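Local coordinates for protein hydrolase, alpha/beta hydrolase FOLD family (Staphylococcus aureus, PDB 2XMZ) that probably catalyses formation of 2-succinyl-6-hydroxy-2,4-cyclohexadiene-1-carboxylate in menaquinone biosynthesis, as the MenH synthase of the alpha/beta hydrolase fold family, at residues Phe8-Val13 / Asn42-Thr47; Leu26-Thr31 / Thr47-Gly52; Val96-Ala101 / Leu111-Thr116. One frame throughout, in Å; residues are numbered along the deposited sequence.

Contact 1: Phe8-Val13 / Asn42-Thr47; sequences FYEANV and NYHVIT
Tyr9 and Val45 face each other as an antiparallel hydrogen-bonded pair, with Tyr9 N giving to Val45 O at 2.7 Å and Val45 N to Tyr9 O at 3.0 Å. Both bonds are nearly straight, and they zip the edge strand 6-9 to strand 44-48. Along the Tyr9 side chain, CB rests on Val45 O. CG is anti to the carbonyl carbon (chi1 -59°), beside the backbone N; the ring beyond it crosses the Val45 and Thr47 side chains obliquely. CD2 lies 4.1 Å from Val45 CG1, and CE2 comes to the hydroxyl and methyl of Thr47, whose OG1 is at the ring edge. At the tip, Tyr9 OH and Thr47 OG1 share one water. Tyrosine suits a place with apolar neighbours beside the ring and a water at the hydroxyl, and helix 36-40 also packs on it. Phe8 turns to the other face of the sheet, where its CD1 presses on Ile46 CG1 at 3.4 Å while CZ reaches His44 ND1 at 3.7 Å; the two rings meet obliquely, with planes 32° apart. Beyond the strand, Ala11 is small enough to lay its CB over a face of the His44 imidazole, 3.9 Å from the ring centroid, a CH-pi contact. The Glu10 side chain lies beside that of His44, pointing the same way, its carboxylate turned 43° from the ring. Straight backbone bonds thus join the strands, while the imidazole lies among Ala11 CB, the Phe8 ring and a carboxylate that would tend to stabilise a positive charge on it.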
ATOM      1  N   PHE A   8      -0.625  -2.206  16.913  1.00 28.19           N
ATOM      2  CA  PHE A   8      -1.945  -2.804  17.055  1.00 27.93           C
ATOM      3  C   PHE A   8      -2.773  -1.845  17.878  1.00 28.31           C
ATOM      4  O   PHE A   8      -2.349  -1.398  18.964  1.00 29.25           O
ATOM      5  CB  PHE A   8      -1.865  -4.161  17.771  1.00 28.82           C
ATOM      6  CG  PHE A   8      -3.179  -4.875  17.863  1.00 28.69           C
ATOM      7  CD1 PHE A   8      -3.538  -5.810  16.900  1.00 27.58           C
ATOM      8  CD2 PHE A   8      -4.065  -4.609  18.905  1.00 29.62           C
ATOM      9  CE1 PHE A   8      -4.753  -6.477  16.967  1.00 28.52           C
ATOM     10  CE2 PHE A   8      -5.300  -5.275  18.979  1.00 29.50           C
ATOM     11  CZ  PHE A   8      -5.637  -6.208  18.014  1.00 29.15           C
ATOM     12  N   TYR A   9      -3.943  -1.531  17.349  1.00 27.44           N
ATOM     13  CA  TYR A   9      -4.888  -0.642  17.989  1.00 29.00           C
ATOM     14  C   TYR A   9      -6.122  -1.461  18.324  1.00 29.80           C
ATOM     15  O   TYR A   9      -6.844  -1.891  17.424  1.00 28.78           O
ATOM     16  CB  TYR A   9      -5.237   0.519  17.046  1.00 27.69           C
ATOM     17  CG  TYR A   9      -4.031   1.332  16.619  1.00 28.81           C
ATOM     18  CD1 TYR A   9      -3.623   2.453  17.365  1.00 30.74           C
ATOM     19  CD2 TYR A   9      -3.293   0.988  15.480  1.00 27.37           C
ATOM     20  CE1 TYR A   9      -2.527   3.203  16.981  1.00 31.47           C
ATOM     21  CE2 TYR A   9      -2.171   1.739  15.089  1.00 28.69           C
ATOM     22  CZ  TYR A   9      -1.807   2.845  15.848  1.00 30.85           C
ATOM     23  OH  TYR A   9      -0.729   3.606  15.482  1.00 32.75           O
ATOM     24  N   GLU A  10      -6.337  -1.702  19.617  1.00 31.50           N
ATOM     25  CA  GLU A  10      -7.495  -2.455  20.077  1.00 33.07           C
ATOM     26  C   GLU A  10      -8.791  -1.735  19.702  1.00 32.67           C
ATOM     27  O   GLU A  10      -8.927  -0.531  19.928  1.00 33.02           O
ATOM     28  CB  GLU A  10      -7.456  -2.634  21.604  1.00 35.68           C
ATOM     29  CG  GLU A  10      -6.827  -3.938  22.108  1.00 41.03           C
ATOM     30  CD  GLU A  10      -7.768  -5.164  22.050  1.00 45.34           C
ATOM     31  OE1 GLU A  10      -8.853  -5.159  22.692  1.00 47.61           O
ATOM     32  OE2 GLU A  10      -7.398  -6.153  21.372  1.00 47.20           O
ATOM     33  N   ALA A  11      -9.732  -2.477  19.126  1.00 31.78           N
ATOM     34  CA  ALA A  11     -11.093  -1.975  18.916  1.00 32.82           C
ATOM     35  C   ALA A  11     -11.778  -1.538  20.225  1.00 34.68           C
ATOM     36  O   ALA A  11     -11.537  -2.108  21.293  1.00 34.51           O
ATOM     37  CB  ALA A  11     -11.945  -3.020  18.211  1.00 32.79           C
ATOM     38  N   ASN A  12     -12.653  -0.538  20.121  1.00 35.88           N
ATOM     39  CA  ASN A  12     -13.340  -0.009  21.280  1.00 38.87           C
ATOM     40  C   ASN A  12     -14.360  -1.016  21.773  1.00 39.52           C
ATOM     41  O   ASN A  12     -14.798  -0.947  22.907  1.00 41.02           O
ATOM     42  CB  ASN A  12     -13.994   1.335  20.967  1.00 40.36           C
ATOM     43  CG  ASN A  12     -12.976   2.424  20.670  1.00 42.30           C
ATOM     44  OD1 ASN A  12     -11.791   2.318  21.032  1.00 43.29           O
ATOM     45  ND2 ASN A  12     -13.432   3.484  20.011  1.00 45.06           N
ATOM     46  N   VAL A  13     -14.692  -1.975  20.910  1.00 38.39           N
ATOM     47  CA  VAL A  13     -15.657  -3.023  21.237  1.00 39.70           C
ATOM     48  C   VAL A  13     -15.064  -4.410  20.957  1.00 38.43           C
ATOM     49  O   VAL A  13     -14.026  -4.516  20.309  1.00 36.82           O
ATOM     50  CB  VAL A  13     -17.005  -2.817  20.472  1.00 40.41           C
ATOM     51  CG1 VAL A  13     -17.668  -1.496  20.893  1.00 41.31           C
ATOM     52  CG2 VAL A  13     -16.797  -2.883  18.950  1.00 38.69           C
ATOM     53  N   ASN A  42     -15.188  -0.047  15.572  1.00 38.96           N
ATOM     54  CA  ASN A  42     -15.774  -1.364  15.291  1.00 38.80           C
ATOM     55  C   ASN A  42     -14.764  -2.442  14.889  1.00 36.06           C
ATOM     56  O   ASN A  42     -15.128  -3.608  14.745  1.00 36.05           O
ATOM     57  CB  ASN A  42     -16.824  -1.246  14.174  1.00 39.95           C
ATOM     58  CG  ASN A  42     -18.031  -0.400  14.575  1.00 44.84           C
ATOM     59  OD1 ASN A  42     -18.238   0.692  14.038  1.00 49.19           O
ATOM     60  ND2 ASN A  42     -18.834  -0.902  15.516  1.00 46.55           N
ATOM     61  N   TYR A  43     -13.510  -2.053  14.666  1.00 33.77           N
ATOM     62  CA  TYR A  43     -12.503  -2.971  14.116  1.00 31.01           C
ATOM     63  C   TYR A  43     -11.170  -2.844  14.850  1.00 29.49           C
ATOM     64  O   TYR A  43     -10.749  -1.743  15.195  1.00 28.80           O
ATOM     65  CB  TYR A  43     -12.308  -2.728  12.590  1.00 30.70           C
ATOM     66  CG  TYR A  43     -13.614  -2.754  11.805  1.00 33.13           C
ATOM     67  CD1 TYR A  43     -14.118  -3.942  11.289  1.00 36.07           C
ATOM     68  CD2 TYR A  43     -14.363  -1.590  11.611  1.00 35.06           C
ATOM     69  CE1 TYR A  43     -15.342  -3.973  10.596  1.00 37.41           C
ATOM     70  CE2 TYR A  43     -15.570  -1.610  10.912  1.00 39.18           C
ATOM     71  CZ  TYR A  43     -16.057  -2.804  10.410  1.00 39.07           C
ATOM     72  OH  TYR A  43     -17.257  -2.811   9.732  1.00 41.47           O
ATOM     73  N   HIS A  44     -10.516  -3.975  15.102  1.00 28.05           N
ATOM     74  CA  HIS A  44      -9.110  -3.951  15.496  1.00 26.64           C
ATOM     75  C   HIS A  44      -8.318  -3.439  14.301  1.00 25.05           C
ATOM     76  O   HIS A  44      -8.630  -3.768  13.157  1.00 23.56           O
ATOM     77  CB  HIS A  44      -8.604  -5.337  15.879  1.00 26.13           C
ATOM     78  CG  HIS A  44      -9.311  -5.934  17.056  1.00 27.23           C
ATOM     79  ND1 HIS A  44      -9.225  -5.406  18.322  1.00 28.07           N
ATOM     80  CD2 HIS A  44     -10.101  -7.031  17.152  1.00 25.86           C
ATOM     81  CE1 HIS A  44      -9.937  -6.149  19.153  1.00 29.05           C
ATOM     82  NE2 HIS A  44     -10.476  -7.142  18.468  1.00 28.65           N
ATOM     83  N   VAL A  45      -7.303  -2.629  14.569  1.00 24.66           N
ATOM     84  CA  VAL A  45      -6.489  -2.078  13.474  1.00 23.61           C
ATOM     85  C   VAL A  45      -5.023  -2.375  13.713  1.00 23.11           C
ATOM     86  O   VAL A  45      -4.519  -2.173  14.818  1.00 24.47           O
ATOM     87  CB  VAL A  45      -6.688  -0.536  13.274  1.00 24.01           C
ATOM     88  CG1 VAL A  45      -5.677   0.012  12.242  1.00 22.59           C
ATOM     89  CG2 VAL A  45      -8.133  -0.202  12.866  1.00 22.96           C
ATOM     90  N   ILE A  46      -4.354  -2.843  12.657  1.00 21.98           N
ATOM     91  CA  ILE A  46      -2.918  -3.013  12.651  1.00 21.35           C
ATOM     92  C   ILE A  46      -2.337  -2.161  11.530  1.00 20.76           C
ATOM     93  O   ILE A  46      -2.866  -2.108  10.423  1.00 20.31           O
ATOM     94  CB  ILE A  46      -2.494  -4.484  12.407  1.00 21.13           C
ATOM     95  CG1 ILE A  46      -2.960  -5.367  13.563  1.00 24.79           C
ATOM     96  CG2 ILE A  46      -0.962  -4.603  12.246  1.00 21.07           C
ATOM     97  CD1 ILE A  46      -2.851  -6.861  13.264  1.00 26.43           C
ATOM     98  N   THR A  47      -1.240  -1.482  11.829  1.00 21.27           N
ATOM     99  CA  THR A  47      -0.491  -0.828  10.782  1.00 20.07           C
ATOM    100  C   THR A  47       0.853  -1.499  10.784  1.00 21.04           C
ATOM    101  O   THR A  47       1.358  -1.850  11.855  1.00 22.84           O
ATOM    102  CB  THR A  47      -0.344   0.684  11.026  1.00 20.71           C
ATOM    103  OG1 THR A  47       0.309   0.910  12.266  1.00 19.91           O
ATOM    104  CG2 THR A  47      -1.720   1.387  11.005  1.00 21.42           C
TER
HETATM  105  O   HOH W   1       0.352   3.485  13.229  1.00 19.49           O

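Contact 2: Leu26-Thr31 / Thr47-Gly52; sequences LSDSRT and TIDLPG
Ser29 meets Asp49 through two bonds that converge on a single carboxylate oxygen. Asp49 OD1 accepts from Ser29 OG at 2.7 Å and from Ser29 N at 2.9 Å; the amide comes nearly head-on to the C-O bond, whereas the hydroxyl approaches from above the carboxylate plane, 43° out of it. Serine is apt here because one short residue supplies both donors: with OG beside its own backbone N (chi1 -70°), hydroxyl and amide can reach the same atom. The same OG also lies 3.4 Å from Thr47 CB, Ser29 CB packs on Thr47 CB, and a water bridges Ser29 OG to Thr47 OG1. Asp49 OD2 accepts from the backbone N of Glu55 and from a second water, which also makes a weak bond to Asp28 OD2. One shell further out, Asp28 shapes the loop that presents Ser29. Its OD2 accepts from Arg30 N at 2.9 Å, making an Asx turn, and also from Arg30 NE in the guanidinium plane, while Arg30 NH2 completes a side-on salt bridge to OD1 at 2.7 Å. Gln179 adds a bond to OD1. Asp28 OD2 and Asp49 OD1 stay 4.7 Å apart, and the separate donors of each probably ease the repulsion between two buried acids. An aspartate just past the C-terminal end of strand 44-48 thus holds the loop after strand 17-22, at the edge of the parallel strands that carries the active site in the alpha/beta hydrolase fold.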
ATOM      1  N   LEU A  26       8.061   5.669   0.224  1.00 18.25           N
ATOM      2  CA  LEU A  26       8.502   6.980   0.725  1.00 19.93           C
ATOM      3  C   LEU A  26       7.546   7.521   1.781  1.00 21.14           C
ATOM      4  O   LEU A  26       7.308   8.731   1.880  1.00 22.75           O
ATOM      5  CB  LEU A  26       8.614   8.006  -0.411  1.00 21.14           C
ATOM      6  CG  LEU A  26       9.913   8.568  -1.000  1.00 23.28           C
ATOM      7  CD1 LEU A  26       9.599   9.880  -1.733  1.00 23.09           C
ATOM      8  CD2 LEU A  26      11.022   8.797   0.000  1.00 21.86           C
ATOM      9  N   SER A  27       6.985   6.621   2.568  1.00 20.94           N
ATOM     10  CA  SER A  27       5.962   6.987   3.525  1.00 21.50           C
ATOM     11  C   SER A  27       6.003   5.898   4.554  1.00 21.44           C
ATOM     12  O   SER A  27       6.910   5.071   4.532  1.00 21.73           O
ATOM     13  CB  SER A  27       4.591   7.038   2.834  1.00 21.48           C
ATOM     14  OG  SER A  27       3.536   7.256   3.763  1.00 23.70           O
ATOM     15  N   ASP A  28       5.061   5.912   5.490  1.00 20.77           N
ATOM     16  CA  ASP A  28       4.977   4.841   6.448  1.00 20.36           C
ATOM     17  C   ASP A  28       3.573   4.848   7.031  1.00 20.24           C
ATOM     18  O   ASP A  28       2.668   5.552   6.533  1.00 19.76           O
ATOM     19  CB  ASP A  28       6.087   4.934   7.535  1.00 20.24           C
ATOM     20  CG  ASP A  28       6.139   6.276   8.230  1.00 22.99           C
ATOM     21  OD1 ASP A  28       7.216   6.919   8.232  1.00 27.95           O
ATOM     22  OD2 ASP A  28       5.126   6.709   8.806  1.00 21.02           O
ATOM     23  N   SER A  29       3.419   4.104   8.116  1.00 19.99           N
ATOM     24  CA  SER A  29       2.120   3.927   8.752  1.00 20.45           C
ATOM     25  C   SER A  29       1.476   5.220   9.230  1.00 21.64           C
ATOM     26  O   SER A  29       0.259   5.261   9.419  1.00 21.67           O
ATOM     27  CB  SER A  29       2.251   2.965   9.907  1.00 20.91           C
ATOM     28  OG  SER A  29       2.492   1.663   9.383  1.00 22.10           O
ATOM     29  N   ARG A  30       2.281   6.264   9.442  1.00 22.21           N
ATOM     30  CA  ARG A  30       1.727   7.535   9.862  1.00 24.60           C
ATOM     31  C   ARG A  30       0.695   8.098   8.880  1.00 24.59           C
ATOM     32  O   ARG A  30      -0.120   8.911   9.289  1.00 26.18           O
ATOM     33  CB  ARG A  30       2.813   8.589  10.092  1.00 25.19           C
ATOM     34  CG  ARG A  30       3.586   8.431  11.392  1.00 24.98           C
ATOM     35  CD  ARG A  30       4.755   9.393  11.388  1.00 26.79           C
ATOM     36  NE  ARG A  30       5.659   9.128  10.272  1.00 23.89           N
ATOM     37  CZ  ARG A  30       6.678   9.903   9.925  1.00 24.68           C
ATOM     38  NH1 ARG A  30       6.922  11.023  10.595  1.00 24.30           N
ATOM     39  NH2 ARG A  30       7.431   9.560   8.883  1.00 24.64           N
ATOM     40  N   THR A  31       0.761   7.707   7.607  1.00 23.82           N
ATOM     41  CA  THR A  31      -0.222   8.118   6.599  1.00 24.76           C
ATOM     42  C   THR A  31      -1.663   7.740   6.987  1.00 25.09           C
ATOM     43  O   THR A  31      -2.616   8.357   6.501  1.00 26.42           O
ATOM     44  CB  THR A  31       0.116   7.559   5.184  1.00 24.42           C
ATOM     45  OG1 THR A  31      -0.728   8.173   4.208  1.00 26.07           O
ATOM     46  CG2 THR A  31      -0.070   6.032   5.116  1.00 22.38           C
ATOM     47  N   THR A  47      -1.240  -1.482  11.829  1.00 21.27           N
ATOM     48  CA  THR A  47      -0.491  -0.828  10.782  1.00 20.07           C
ATOM     49  C   THR A  47       0.853  -1.499  10.784  1.00 21.04           C
ATOM     50  O   THR A  47       1.358  -1.850  11.855  1.00 22.84           O
ATOM     51  CB  THR A  47      -0.344   0.684  11.026  1.00 20.71           C
ATOM     52  OG1 THR A  47       0.309   0.910  12.266  1.00 19.91           O
ATOM     53  CG2 THR A  47      -1.720   1.387  11.005  1.00 21.42           C
ATOM     54  N   ILE A  48       1.420  -1.673   9.591  1.00 23.62           N
ATOM     55  CA  ILE A  48       2.725  -2.287   9.423  1.00 23.73           C
ATOM     56  C   ILE A  48       3.583  -1.375   8.532  1.00 23.09           C
ATOM     57  O   ILE A  48       3.164  -0.960   7.440  1.00 22.93           O
ATOM     58  CB  ILE A  48       2.626  -3.684   8.770  1.00 22.98           C
ATOM     59  CG1 ILE A  48       1.688  -4.598   9.575  1.00 23.40           C
ATOM     60  CG2 ILE A  48       4.030  -4.327   8.648  1.00 24.02           C
ATOM     61  CD1 ILE A  48       1.341  -5.935   8.829  1.00 21.05           C
ATOM     62  N   ASP A  49       4.766  -1.071   9.033  1.00 22.36           N
ATOM     63  CA  ASP A  49       5.803  -0.422   8.257  1.00 22.01           C
ATOM     64  C   ASP A  49       6.554  -1.468   7.439  1.00 20.47           C
ATOM     65  O   ASP A  49       7.071  -2.432   7.993  1.00 21.49           O
ATOM     66  CB  ASP A  49       6.770   0.314   9.182  1.00 21.80           C
ATOM     67  CG  ASP A  49       6.209   1.622   9.684  1.00 22.54           C
ATOM     68  OD1 ASP A  49       5.174   2.059   9.149  1.00 22.86           O
ATOM     69  OD2 ASP A  49       6.786   2.206  10.622  1.00 23.49           O
ATOM     70  N   LEU A  50       6.608  -1.270   6.134  1.00 19.32           N
ATOM     71  CA  LEU A  50       7.231  -2.225   5.233  1.00 19.14           C
ATOM     72  C   LEU A  50       8.760  -2.020   5.246  1.00 20.03           C
ATOM     73  O   LEU A  50       9.250  -0.975   5.729  1.00 20.14           O
ATOM     74  CB  LEU A  50       6.620  -2.099   3.817  1.00 18.33           C
ATOM     75  CG  LEU A  50       5.145  -2.575   3.753  1.00 19.41           C
ATOM     76  CD1 LEU A  50       4.391  -2.039   2.526  1.00 18.17           C
ATOM     77  CD2 LEU A  50       5.076  -4.114   3.819  1.00 21.07           C
ATOM     78  N   PRO A  51       9.516  -3.020   4.748  1.00 20.41           N
ATOM     79  CA  PRO A  51      10.974  -2.959   4.809  1.00 21.23           C
ATOM     80  C   PRO A  51      11.532  -1.623   4.310  1.00 21.24           C
ATOM     81  O   PRO A  51      11.161  -1.129   3.206  1.00 20.38           O
ATOM     82  CB  PRO A  51      11.400  -4.092   3.882  1.00 21.96           C
ATOM     83  CG  PRO A  51      10.292  -5.109   4.054  1.00 21.30           C
ATOM     84  CD  PRO A  51       9.044  -4.280   4.131  1.00 20.15           C
ATOM     85  N   GLY A  52      12.421  -1.066   5.123  1.00 22.24           N
ATOM     86  CA  GLY A  52      13.069   0.223   4.851  1.00 21.84           C
ATOM     87  C   GLY A  52      12.278   1.462   5.236  1.00 21.70           C
ATOM     88  O   GLY A  52      12.824   2.570   5.227  1.00 21.99           O
TER
HETATM   89  O   HOH W   2       5.177   4.569  11.207  1.00 18.70           O
HETATM   90  O   HOH W   3       3.258   0.614  12.126  1.00 19.70           O

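Contact 3: Val96-Ala101 / Leu111-Thr116; sequences VALYYA and LILEST
Leu98 and Leu113 make the tightest meeting between helix 96-101 and strand 111-114, with Leu98 CD2 3.6 Å from Leu113 CD1. The two side chains cross at about a right angle, and Leu98 CG also lies close to both methyls of Leu113. Leu98 leaves the helix to one side of the strand, yet its branched end swings back over it, a reach that suits leucine. The two alanines, in contrast, point toward the strand, and their small size lets the axes approach to 9.0 Å. Leu111 lies against both: CG is anti to the backbone N (chi1 -176°), and with chi2 at 64° CD1 lies 3.9 Å from Ala97 CB and CD2 3.8 Å from Ala101 CB. Other pairs are looser: Ala97 CB to Leu113 CD2 and Leu98 CD1 to Thr116 CG2, each 4.2 Å. The partly exposed Ala101 marks the side nearer solvent. Thr116 turns its hydroxyl elsewhere, to Ser91 O. No hydrogen bond crosses the interface; the meeting is by apolar van der Waals contact. The elements run nearly antiparallel, at 153°, as the helix and second strand of a beta-alpha-beta crossover whose first strand is 84-90. Ala97 also touches the GxSxG sequence, consistent with a nucleophile elbow leading into this helix. Across the sheet, strand 111-114 lies between strands 84-90 and 210-215, while Val96 and Tyr100 face helix 66-77.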
ATOM      1  N   VAL A  96       2.315  -5.353  -2.321  1.00 19.62           N
ATOM      2  CA  VAL A  96       2.540  -6.309  -1.263  1.00 18.90           C
ATOM      3  C   VAL A  96       1.228  -7.039  -0.886  1.00 19.37           C
ATOM      4  O   VAL A  96       1.239  -8.260  -0.722  1.00 19.67           O
ATOM      5  CB  VAL A  96       3.212  -5.647  -0.041  1.00 18.46           C
ATOM      6  CG1 VAL A  96       3.307  -6.622   1.135  1.00 17.04           C
ATOM      7  CG2 VAL A  96       4.586  -5.137  -0.431  1.00 19.58           C
ATOM      8  N   ALA A  97       0.113  -6.322  -0.796  1.00 18.74           N
ATOM      9  CA  ALA A  97      -1.136  -6.964  -0.393  1.00 19.78           C
ATOM     10  C   ALA A  97      -1.613  -7.942  -1.454  1.00 20.73           C
ATOM     11  O   ALA A  97      -2.119  -9.029  -1.143  1.00 22.55           O
ATOM     12  CB  ALA A  97      -2.228  -5.925  -0.066  1.00 19.90           C
ATOM     13  N   LEU A  98      -1.439  -7.589  -2.726  1.00 21.23           N
ATOM     14  CA  LEU A  98      -1.801  -8.545  -3.793  1.00 21.60           C
ATOM     15  C   LEU A  98      -0.915  -9.787  -3.736  1.00 22.09           C
ATOM     16  O   LEU A  98      -1.406 -10.914  -3.812  1.00 22.30           O
ATOM     17  CB  LEU A  98      -1.656  -7.875  -5.171  1.00 21.57           C
ATOM     18  CG  LEU A  98      -2.869  -7.057  -5.627  1.00 22.63           C
ATOM     19  CD1 LEU A  98      -2.490  -6.181  -6.824  1.00 23.22           C
ATOM     20  CD2 LEU A  98      -3.998  -7.956  -6.006  1.00 20.86           C
ATOM     21  N   TYR A  99       0.397  -9.581  -3.559  1.00 21.58           N
ATOM     22  CA  TYR A  99       1.325 -10.700  -3.471  1.00 22.56           C
ATOM     23  C   TYR A  99       0.936 -11.578  -2.306  1.00 22.65           C
ATOM     24  O   TYR A  99       0.940 -12.831  -2.406  1.00 23.93           O
ATOM     25  CB  TYR A  99       2.784 -10.223  -3.346  1.00 22.52           C
ATOM     26  CG  TYR A  99       3.772 -11.362  -3.468  1.00 23.16           C
ATOM     27  CD1 TYR A  99       4.308 -11.705  -4.698  1.00 22.00           C
ATOM     28  CD2 TYR A  99       4.142 -12.113  -2.354  1.00 24.44           C
ATOM     29  CE1 TYR A  99       5.216 -12.764  -4.835  1.00 26.72           C
ATOM     30  CE2 TYR A  99       5.053 -13.194  -2.475  1.00 25.88           C
ATOM     31  CZ  TYR A  99       5.574 -13.505  -3.722  1.00 26.05           C
ATOM     32  OH  TYR A  99       6.463 -14.547  -3.869  1.00 28.74           O
ATOM     33  N   TYR A 100       0.569 -10.938  -1.203  1.00 21.42           N
ATOM     34  CA  TYR A 100       0.231 -11.670  -0.020  1.00 21.43           C
ATOM     35  C   TYR A 100      -1.084 -12.424  -0.170  1.00 21.18           C
ATOM     36  O   TYR A 100      -1.184 -13.548   0.298  1.00 21.32           O
ATOM     37  CB  TYR A 100       0.188 -10.796   1.238  1.00 20.56           C
ATOM     38  CG  TYR A 100       0.232 -11.660   2.470  1.00 23.12           C
ATOM     39  CD1 TYR A 100       1.456 -12.073   3.011  1.00 23.80           C
ATOM     40  CD2 TYR A 100      -0.950 -12.124   3.068  1.00 24.74           C
ATOM     41  CE1 TYR A 100       1.490 -12.892   4.137  1.00 23.70           C
ATOM     42  CE2 TYR A 100      -0.925 -12.920   4.175  1.00 25.26           C
ATOM     43  CZ  TYR A 100       0.307 -13.314   4.702  1.00 26.00           C
ATOM     44  OH  TYR A 100       0.325 -14.121   5.807  1.00 27.67           O
ATOM     45  N   ALA A 101      -2.074 -11.809  -0.812  1.00 20.71           N
ATOM     46  CA  ALA A 101      -3.360 -12.482  -1.071  1.00 21.93           C
ATOM     47  C   ALA A 101      -3.168 -13.759  -1.862  1.00 22.90           C
ATOM     48  O   ALA A 101      -3.932 -14.704  -1.698  1.00 22.41           O
ATOM     49  CB  ALA A 101      -4.350 -11.551  -1.810  1.00 21.08           C
ATOM     50  N   LEU A 111      -9.839  -8.290   1.011  1.00 23.67           N
ATOM     51  CA  LEU A 111      -8.711  -7.573   0.444  1.00 21.96           C
ATOM     52  C   LEU A 111      -9.116  -6.179   0.020  1.00 21.40           C
ATOM     53  O   LEU A 111     -10.161  -5.988  -0.577  1.00 21.97           O
ATOM     54  CB  LEU A 111      -8.129  -8.354  -0.734  1.00 21.21           C
ATOM     55  CG  LEU A 111      -6.872  -7.795  -1.405  1.00 21.73           C
ATOM     56  CD1 LEU A 111      -5.628  -7.774  -0.446  1.00 16.96           C
ATOM     57  CD2 LEU A 111      -6.582  -8.578  -2.676  1.00 22.14           C
ATOM     58  N   ILE A 112      -8.298  -5.186   0.353  1.00 21.41           N
ATOM     59  CA  ILE A 112      -8.582  -3.819  -0.103  1.00 21.52           C
ATOM     60  C   ILE A 112      -7.347  -3.235  -0.741  1.00 20.54           C
ATOM     61  O   ILE A 112      -6.246  -3.273  -0.179  1.00 20.83           O
ATOM     62  CB  ILE A 112      -9.133  -2.851   0.997  1.00 21.62           C
ATOM     63  CG1 ILE A 112     -10.374  -3.435   1.655  1.00 22.65           C
ATOM     64  CG2 ILE A 112      -9.510  -1.520   0.352  1.00 20.08           C
ATOM     65  CD1 ILE A 112     -10.832  -2.700   2.973  1.00 23.81           C
ATOM     66  N   LEU A 113      -7.554  -2.686  -1.929  1.00 20.78           N
ATOM     67  CA  LEU A 113      -6.486  -2.174  -2.755  1.00 20.32           C
ATOM     68  C   LEU A 113      -6.784  -0.727  -3.131  1.00 21.14           C
ATOM     69  O   LEU A 113      -7.837  -0.431  -3.718  1.00 21.73           O
ATOM     70  CB  LEU A 113      -6.393  -3.027  -4.031  1.00 20.25           C
ATOM     71  CG  LEU A 113      -6.222  -4.540  -3.778  1.00 21.36           C
ATOM     72  CD1 LEU A 113      -6.272  -5.269  -5.104  1.00 24.21           C
ATOM     73  CD2 LEU A 113      -4.919  -4.845  -3.067  1.00 21.20           C
ATOM     74  N   GLU A 114      -5.847   0.161  -2.823  1.00 20.29           N
ATOM     75  CA  GLU A 114      -5.994   1.555  -3.156  1.00 20.85           C
ATOM     76  C   GLU A 114      -4.873   1.955  -4.088  1.00 20.45           C
ATOM     77  O   GLU A 114      -3.673   1.866  -3.741  1.00 20.95           O
ATOM     78  CB  GLU A 114      -5.974   2.454  -1.910  1.00 21.01           C
ATOM     79  CG  GLU A 114      -6.081   3.956  -2.271  1.00 20.01           C
ATOM     80  CD  GLU A 114      -5.642   4.893  -1.154  1.00 22.42           C
ATOM     81  OE1 GLU A 114      -5.262   4.419  -0.060  1.00 21.65           O
ATOM     82  OE2 GLU A 114      -5.645   6.122  -1.387  1.00 22.96           O
ATOM     83  N   SER A 115      -5.255   2.382  -5.276  1.00 21.61           N
ATOM     84  CA  SER A 115      -4.302   2.936  -6.249  1.00 21.88           C
ATOM     85  C   SER A 115      -3.055   2.048  -6.404  1.00 21.47           C
ATOM     86  O   SER A 115      -1.928   2.503  -6.230  1.00 20.46           O
ATOM     87  CB  SER A 115      -3.910   4.346  -5.813  1.00 22.49           C
ATOM     88  OG  SER A 115      -5.049   5.174  -5.759  1.00 24.98           O
ATOM     89  N   THR A 116      -3.266   0.784  -6.749  1.00 21.15           N
ATOM     90  CA  THR A 116      -2.138  -0.143  -6.849  1.00 20.87           C
ATOM     91  C   THR A 116      -2.171  -0.897  -8.178  1.00 22.14           C
ATOM     92  O   THR A 116      -3.049  -0.657  -9.033  1.00 22.54           O
ATOM     93  CB  THR A 116      -2.108  -1.104  -5.634  1.00 19.64           C
ATOM     94  OG1 THR A 116      -0.839  -1.759  -5.531  1.00 19.53           O
ATOM     95  CG2 THR A 116      -3.230  -2.169  -5.670  1.00 20.52           C
TER

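From the N terminus, the chain runs along edge strand 6-9, through strand 17-22 and helix 36-40, and returns in strand 44-48, where contact 1 closes the loop. Contact 2 opens within that loop, at 26-31, and closes at 47-52, starting from Thr47, the last residue of contact 1, so the two cross along the sequence. Together they hold strand 44-48 at successive levels, first to the sheet edge and then to a loop, with centres 18 Å apart. Contact 3 follows in series, closing the short connection from helix 92-103 to strand 110-114. It touches contact 2 where Leu50 CD2 packs on Val96 CG1, while all three reach the same sheet.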